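Local structure of RNase NGR3 (Nicotiana glutinosa, 1VD3) at residues 123-128 with 149-154. The protein probably cleaves single-stranded RNA as a ribonuclease of the T2 family, and is captured here with 2'-UMP in its nucleotide pocket. Residues are numbered along the deposited sequence; the frame is centred on the assembly and turned at random.
Sequences SNLLEN and KAIEEG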
loop_
_atom_site.group_PDB
_atom_site.type_symbol
_atom_site.label_atom_id
_atom_site.label_comp_id
_atom_site.label_asym_id
_atom_site.label_seq_id
_atom_site.Cartn_x
_atom_site.Cartn_y
_atom_site.Cartn_z
ATOM N N SER A 123 7.608 -5.934 -5.611
ATOM C CA SER A 123 6.284 -6.249 -6.139
ATOM C C SER A 123 6.104 -5.673 -7.539
ATOM O O SER A 123 5.337 -6.204 -8.332
ATOM C CB SER A 123 5.185 -5.746 -5.197
ATOM O OG SER A 123 5.180 -4.338 -5.103
ATOM N N ASN A 124 6.799 -4.574 -7.824
ATOM C CA ASN A 124 6.783 -3.959 -9.154
ATOM C C ASN A 124 5.406 -4.033 -9.823
ATOM O O ASN A 124 5.285 -4.484 -10.964
ATOM C CB ASN A 124 7.831 -4.689 -10.007
ATOM C CG ASN A 124 8.283 -3.891 -11.208
ATOM O OD1 ASN A 124 8.549 -2.694 -11.110
ATOM N ND2 ASN A 124 8.400 -4.561 -12.350
ATOM N N LEU A 125 4.375 -3.570 -9.122
ATOM C CA LEU A 125 3.006 -3.638 -9.631
ATOM C C LEU A 125 2.730 -2.958 -10.970
ATOM O O LEU A 125 2.133 -3.562 -11.863
ATOM C CB LEU A 125 2.030 -3.085 -8.588
ATOM C CG LEU A 125 2.007 -3.751 -7.206
ATOM C CD1 LEU A 125 0.919 -3.103 -6.366
ATOM C CD2 LEU A 125 1.757 -5.250 -7.336
ATOM N N LEU A 126 3.141 -1.703 -11.101
ATOM C CA LEU A 126 2.907 -0.949 -12.330
ATOM C C LEU A 126 3.443 -1.677 -13.558
ATOM O O LEU A 126 2.736 -1.843 -14.555
ATOM C CB LEU A 126 3.556 0.433 -12.230
ATOM C CG LEU A 126 3.222 1.443 -13.331
ATOM C CD1 LEU A 126 1.734 1.764 -13.305
ATOM C CD2 LEU A 126 4.039 2.712 -13.120
ATOM N N GLU A 127 4.695 -2.113 -13.476
ATOM C CA GLU A 127 5.336 -2.816 -14.580
ATOM C C GLU A 127 4.766 -4.212 -14.821
ATOM O O GLU A 127 4.701 -4.675 -15.962
ATOM C CB GLU A 127 6.840 -2.898 -14.331
ATOM C CG GLU A 127 7.505 -1.535 -14.213
ATOM C CD GLU A 127 7.358 -0.704 -15.475
ATOM O OE1 GLU A 127 7.861 -1.142 -16.532
ATOM O OE2 GLU A 127 6.741 0.383 -15.408
ATOM N N ASN A 128 4.361 -4.896 -13.757
ATOM C CA ASN A 128 3.788 -6.222 -13.938
ATOM C C ASN A 128 2.484 -6.100 -14.715
ATOM O O ASN A 128 2.146 -6.966 -15.525
ATOM C CB ASN A 128 3.541 -6.902 -12.589
ATOM C CG ASN A 128 4.790 -7.560 -12.036
ATOM O OD1 ASN A 128 5.519 -8.236 -12.764
ATOM N ND2 ASN A 128 5.037 -7.376 -10.742
ATOM N N LYS A 149 -4.200 -11.767 -11.952
ATOM C CA LYS A 149 -3.269 -12.722 -12.543
ATOM C C LYS A 149 -1.961 -12.067 -12.958
ATOM O O LYS A 149 -0.889 -12.657 -12.807
ATOM C CB LYS A 149 -3.898 -13.412 -13.756
ATOM C CG LYS A 149 -5.046 -14.346 -13.418
ATOM C CD LYS A 149 -5.485 -15.120 -14.656
ATOM C CE LYS A 149 -6.670 -16.025 -14.362
ATOM N NZ LYS A 149 -7.873 -15.243 -13.960
ATOM N N ALA A 150 -2.048 -10.850 -13.480
ATOM C CA ALA A 150 -0.858 -10.130 -13.912
ATOM C C ALA A 150 0.071 -9.871 -12.730
ATOM O O ALA A 150 1.292 -10.010 -12.840
ATOM C CB ALA A 150 -1.251 -8.816 -14.566
ATOM N N ILE A 151 -0.506 -9.482 -11.601
ATOM C CA ILE A 151 0.289 -9.221 -10.407
ATOM C C ILE A 151 0.827 -10.547 -9.877
ATOM O O ILE A 151 1.991 -10.655 -9.487
ATOM C CB ILE A 151 -0.563 -8.537 -9.306
ATOM C CG1 ILE A 151 -0.964 -7.133 -9.767
ATOM C CG2 ILE A 151 0.220 -8.481 -7.996
ATOM C CD1 ILE A 151 -1.914 -6.413 -8.848
ATOM N N GLU A 152 -0.032 -11.558 -9.878
ATOM C CA GLU A 152 0.331 -12.880 -9.396
ATOM C C GLU A 152 1.526 -13.453 -10.151
ATOM O O GLU A 152 2.424 -14.035 -9.547
ATOM C CB GLU A 152 -0.877 -13.813 -9.510
ATOM C CG GLU A 152 -0.658 -15.208 -8.971
ATOM C CD GLU A 152 -1.957 -15.984 -8.860
ATOM O OE1 GLU A 152 -2.719 -16.017 -9.850
ATOM O OE2 GLU A 152 -2.215 -16.563 -7.785
ATOM N N GLU A 153 1.553 -13.283 -11.469
ATOM C CA GLU A 153 2.669 -13.809 -12.246
ATOM C C GLU A 153 3.971 -13.095 -11.902
ATOM O O GLU A 153 5.025 -13.726 -11.813
ATOM C CB GLU A 153 2.413 -13.676 -13.750
ATOM C CG GLU A 153 3.519 -14.318 -14.582
ATOM C CD GLU A 153 3.324 -14.156 -16.075
ATOM O OE1 GLU A 153 3.385 -13.009 -16.569
ATOM O OE2 GLU A 153 3.112 -15.181 -16.755
ATOM N N GLY A 154 3.890 -11.782 -11.707
ATOM C CA GLY A 154 5.072 -11.002 -11.391
ATOM C C GLY A 154 5.567 -11.116 -9.960
ATOM O O GLY A 154 6.757 -10.936 -9.698
HETATM O O HOH W 1 2.368 -9.744 -15.468
#
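Helices 125-131 and 144-155 approach at Asn128 and Gly154, the nearest CA pair (5.6 Å), and no direct hydrogen bond joins the two backbones. Glycine suits this place because the amide of Asn128 lies against its bare backbone: OD1 of Asn128 comes within 3.1 Å of CA of Gly154, where a CB would collide. With CG anti to its carbonyl carbon (chi1 -83°), Asn128 turns its amide along Gly154, and ND2 lies 2.7 Å from the carbonyl O of Ser123. Replacing Asn128 by alanine is likely to open a gap over Gly154 and leave the Ser123 carbonyl without this polar neighbour. One water bridges the helices, donating to O of Asn128 (2.8 Å) and O of Ala150 (2.9 Å), and the small methyl of Ala150, 4.0 Å from O of Asn128, suits this close approach. On the buried side, branched aliphatics without polar atoms suit the place: CD2 of Leu125 packs on CG2 of Ile151 at 3.6 Å, the two side chains crossing at a slant. Both rest on Val176 of strand 171-181, and Leu129 of helix 125-131 touches Ala150 and Ile151, so the helix pair packs against the antiparallel sheet of the T2 fold.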